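Local coordinates for vacuolar protein sorting-associated protein 29 (Entamoeba histolytica, PDB 5XCJ), which binds metal ions through a metallophosphatase fold and probably serves in protein transport as a subunit of the retromer complex, at residues Val59-Thr72 / Lys81-Trp93. The protein carries 1 engineered substitution. Sequence-based numbering, arbitrary orientation.
Sequences VKGAFDEMQGLNET and KIGLMHGHQVIPW. Engineered in segment 59-72: A62 (natural residue Asp).
Two loops at the metal site of a metallophosphatase fold meet where A62 and G61 lie against the imidazoles of H86 and H88, a worked example of a site built from loops that follow strands. A62, an engineered residue, sits at a position that, as the natural aspartate, ligates the first zinc ion in another structure of this protein; no zinc is bound to this chain in the model. Its CB rests over one face of the H88 ring, 4.2 Å from the centroid, while Q89 CD lies over the opposite face, offset toward the rim. G61 CA takes one face of H86, displaced toward the rim and 3.7 Å from CG. The H86 CG lies anti to the backbone N (chi1 -176°), which places the ring beside D8 and N39, both zinc ligands in another structure of this protein. Its NE2 bonds to D8 OD1, and its ND1 shares a hydrogen bond of 3.0 Å with H88 ND1, so both ring nitrogens of H86 are held and its rotation is fixed.

In the two-sheet architecture of the calcineurin-like family, 59-72 links the edge strand 55-58 of one sheet to the edge strand 72-77 of the other, whereas 81-93 runs off strand 80-85 into a loop. Next to H86, V59 forks over L84 and the backbone beyond it: CG1 reaches L84 CD2 at 3.6 Å, and CG2 lies near H86 N.

One direct hydrogen bond and one water also join the segments. Q89, bent at chi2, sends NE2 to E71 OE2 at 3.1 Å. The bond is nearly straight at 163°, and E71 OE2 lies in the amide plane of Q89, although the carboxylate is turned 42° from the amide. The water donates to K60 O and E71 O and accepts from H86 N and Q89 NE2.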
# COMPACT_ATOMS: atom_id res chain seq x y z
N VAL A 59 3.99 7.78 3.96
CA VAL A 59 3.09 8.86 4.35
C VAL A 59 2.69 8.70 5.82
O VAL A 59 2.84 7.62 6.39
CB VAL A 59 1.84 8.94 3.47
CG1 VAL A 59 2.20 9.44 2.08
CG2 VAL A 59 1.15 7.59 3.40
N LYS A 60 2.17 9.76 6.42
CA LYS A 60 1.77 9.71 7.82
C LYS A 60 0.46 8.97 8.04
O LYS A 60 -0.57 9.29 7.47
CB LYS A 60 1.68 11.11 8.42
CG LYS A 60 1.21 11.11 9.85
CD LYS A 60 1.20 12.50 10.46
CE LYS A 60 0.64 12.48 11.86
NZ LYS A 60 -0.59 11.65 11.98
N GLY A 61 0.54 7.95 8.89
CA GLY A 61 -0.59 7.14 9.27
C GLY A 61 -1.38 7.71 10.43
O GLY A 61 -1.05 8.77 10.95
N ALA A 62 -2.43 7.02 10.82
CA ALA A 62 -3.24 7.46 11.95
C ALA A 62 -2.43 7.43 13.24
O ALA A 62 -2.54 8.34 14.05
CB ALA A 62 -4.49 6.60 12.08
N PHE A 63 -1.62 6.39 13.42
CA PHE A 63 -0.80 6.24 14.62
C PHE A 63 0.69 6.57 14.47
O PHE A 63 1.45 6.43 15.43
CB PHE A 63 -0.96 4.84 15.19
CG PHE A 63 -2.31 4.24 14.94
CD1 PHE A 63 -3.42 4.71 15.60
CD2 PHE A 63 -2.46 3.20 14.04
CE1 PHE A 63 -4.66 4.16 15.38
CE2 PHE A 63 -3.70 2.65 13.81
CZ PHE A 63 -4.81 3.14 14.48
N ASP A 64 1.12 6.97 13.28
CA ASP A 64 2.53 7.28 13.06
C ASP A 64 3.01 8.49 13.85
O ASP A 64 2.32 9.51 13.92
CB ASP A 64 2.82 7.48 11.58
CG ASP A 64 2.98 6.18 10.84
OD1 ASP A 64 3.37 5.17 11.47
OD2 ASP A 64 2.71 6.16 9.62
N GLU A 65 4.17 8.36 14.47
CA GLU A 65 4.78 9.44 15.21
C GLU A 65 6.12 9.88 14.61
O GLU A 65 6.77 10.78 15.13
CB GLU A 65 4.94 9.06 16.67
N MET A 66 6.54 9.22 13.54
CA MET A 66 7.81 9.55 12.91
C MET A 66 7.78 10.97 12.36
O MET A 66 6.84 11.35 11.68
CB MET A 66 8.14 8.55 11.79
CG MET A 66 9.20 9.02 10.82
SD MET A 66 9.90 7.68 9.82
CE MET A 66 9.73 6.30 10.95
N GLN A 67 8.80 11.75 12.70
CA GLN A 67 8.92 13.14 12.28
C GLN A 67 9.22 13.31 10.79
O GLN A 67 9.95 12.52 10.21
CB GLN A 67 9.98 13.85 13.11
N GLY A 68 8.66 14.35 10.19
CA GLY A 68 8.87 14.64 8.79
C GLY A 68 8.01 13.88 7.80
O GLY A 68 8.20 14.00 6.60
N LEU A 69 7.03 13.13 8.29
CA LEU A 69 6.18 12.35 7.41
C LEU A 69 5.04 13.19 6.85
O LEU A 69 4.23 13.72 7.59
CB LEU A 69 5.58 11.16 8.16
CG LEU A 69 6.48 9.95 8.41
CD1 LEU A 69 5.65 8.76 8.84
CD2 LEU A 69 7.31 9.63 7.17
N ASN A 70 5.01 13.33 5.53
CA ASN A 70 3.95 14.07 4.87
C ASN A 70 2.67 13.25 4.80
O ASN A 70 2.71 12.03 4.74
CB ASN A 70 4.38 14.48 3.46
CG ASN A 70 5.32 15.66 3.46
OD1 ASN A 70 5.35 16.44 4.41
ND2 ASN A 70 6.08 15.80 2.39
N GLU A 71 1.53 13.93 4.87
CA GLU A 71 0.24 13.28 4.78
C GLU A 71 -0.03 12.68 3.40
O GLU A 71 -0.63 11.62 3.28
CB GLU A 71 -0.88 14.23 5.20
CG GLU A 71 -0.71 14.76 6.62
CD GLU A 71 -1.85 14.41 7.54
OE1 GLU A 71 -2.15 15.22 8.42
OE2 GLU A 71 -2.45 13.33 7.40
N THR A 72 0.41 13.38 2.36
CA THR A 72 0.23 12.92 0.99
C THR A 72 1.51 13.04 0.16
O THR A 72 2.32 13.93 0.39
CB THR A 72 -0.90 13.68 0.26
OG1 THR A 72 -0.44 14.99 -0.11
CG2 THR A 72 -2.13 13.81 1.14
N LYS A 81 0.95 9.12 -12.75
CA LYS A 81 1.21 10.00 -11.62
C LYS A 81 0.54 9.25 -10.47
O LYS A 81 -0.64 8.92 -10.56
CB LYS A 81 0.56 11.37 -11.82
CG LYS A 81 1.41 12.37 -12.57
CD LYS A 81 0.69 13.70 -12.74
CE LYS A 81 0.44 14.36 -11.40
NZ LYS A 81 0.07 15.79 -11.55
N ILE A 82 1.30 8.98 -9.42
CA ILE A 82 0.78 8.21 -8.30
C ILE A 82 0.58 9.04 -7.04
O ILE A 82 1.47 9.75 -6.60
CB ILE A 82 1.71 7.01 -7.98
CG1 ILE A 82 1.80 6.07 -9.18
CG2 ILE A 82 1.22 6.27 -6.75
CD1 ILE A 82 2.81 4.96 -9.01
N GLY A 83 -0.61 8.92 -6.47
CA GLY A 83 -0.97 9.63 -5.26
C GLY A 83 -0.97 8.65 -4.10
O GLY A 83 -1.49 7.55 -4.20
N LEU A 84 -0.34 9.05 -3.01
CA LEU A 84 -0.26 8.19 -1.84
C LEU A 84 -0.64 8.88 -0.53
O LEU A 84 -0.16 9.96 -0.25
CB LEU A 84 1.16 7.63 -1.74
CG LEU A 84 1.57 6.85 -0.49
CD1 LEU A 84 1.04 5.43 -0.58
CD2 LEU A 84 3.08 6.85 -0.33
N MET A 85 -1.52 8.24 0.22
CA MET A 85 -1.92 8.70 1.54
C MET A 85 -2.46 7.53 2.35
O MET A 85 -2.89 6.52 1.79
CB MET A 85 -2.88 9.89 1.45
CG MET A 85 -4.36 9.56 1.51
SD MET A 85 -5.31 11.07 1.67
CE MET A 85 -4.22 12.07 2.67
N HIS A 86 -2.47 7.64 3.67
CA HIS A 86 -2.93 6.54 4.51
C HIS A 86 -4.40 6.18 4.28
O HIS A 86 -4.75 5.01 4.25
CB HIS A 86 -2.66 6.80 5.99
CG HIS A 86 -3.05 5.66 6.87
ND1 HIS A 86 -4.05 5.74 7.81
CD2 HIS A 86 -2.57 4.40 6.95
CE1 HIS A 86 -4.17 4.58 8.42
NE2 HIS A 86 -3.28 3.75 7.92
N GLY A 87 -5.24 7.18 4.06
CA GLY A 87 -6.65 6.94 3.81
C GLY A 87 -7.64 7.11 4.96
O GLY A 87 -8.84 7.02 4.74
N HIS A 88 -7.14 7.35 6.17
CA HIS A 88 -8.03 7.61 7.30
C HIS A 88 -8.75 8.95 7.12
O HIS A 88 -9.84 9.15 7.64
CB HIS A 88 -7.31 7.52 8.66
CG HIS A 88 -6.27 8.57 8.87
ND1 HIS A 88 -5.04 8.53 8.26
CD2 HIS A 88 -6.26 9.67 9.66
CE1 HIS A 88 -4.32 9.56 8.66
NE2 HIS A 88 -5.04 10.28 9.50
N GLN A 89 -8.10 9.85 6.39
CA GLN A 89 -8.62 11.18 6.07
C GLN A 89 -9.78 11.18 5.08
O GLN A 89 -10.51 12.16 4.98
CB GLN A 89 -7.50 12.10 5.58
CG GLN A 89 -6.21 11.98 6.35
CD GLN A 89 -5.30 10.92 5.78
OE1 GLN A 89 -5.76 9.95 5.20
NE2 GLN A 89 -4.01 11.12 5.93
N VAL A 90 -9.94 10.09 4.34
CA VAL A 90 -10.99 10.02 3.35
C VAL A 90 -12.30 9.67 4.03
O VAL A 90 -12.50 8.55 4.46
CB VAL A 90 -10.68 8.94 2.30
CG1 VAL A 90 -11.86 8.75 1.36
CG2 VAL A 90 -9.41 9.28 1.54
N ILE A 91 -13.18 10.67 4.14
CA ILE A 91 -14.48 10.48 4.77
C ILE A 91 -15.63 10.68 3.77
O ILE A 91 -15.63 11.67 3.06
CB ILE A 91 -14.65 11.35 6.02
CG1 ILE A 91 -14.59 12.83 5.67
CG2 ILE A 91 -13.59 10.99 7.05
CD1 ILE A 91 -14.92 13.74 6.83
N PRO A 92 -16.59 9.75 3.68
CA PRO A 92 -16.64 8.51 4.46
C PRO A 92 -15.57 7.51 4.04
O PRO A 92 -15.13 7.53 2.91
CB PRO A 92 -18.04 7.97 4.16
CG PRO A 92 -18.83 9.16 3.72
CD PRO A 92 -17.85 10.01 2.97
N TRP A 93 -15.18 6.64 4.98
CA TRP A 93 -14.07 5.71 4.77
C TRP A 93 -14.27 4.69 3.68
O TRP A 93 -15.27 3.98 3.62
CB TRP A 93 -13.78 4.95 6.06
CG TRP A 93 -13.10 5.77 7.08
CD1 TRP A 93 -12.36 6.89 6.87
CD2 TRP A 93 -13.10 5.54 8.49
NE1 TRP A 93 -11.89 7.37 8.06
CE2 TRP A 93 -12.33 6.56 9.07
CE3 TRP A 93 -13.67 4.57 9.31
CZ2 TRP A 93 -12.12 6.63 10.44
CZ3 TRP A 93 -13.47 4.65 10.66
CH2 TRP A 93 -12.70 5.67 11.22
O HOH W 1 -1.32 9.91 5.17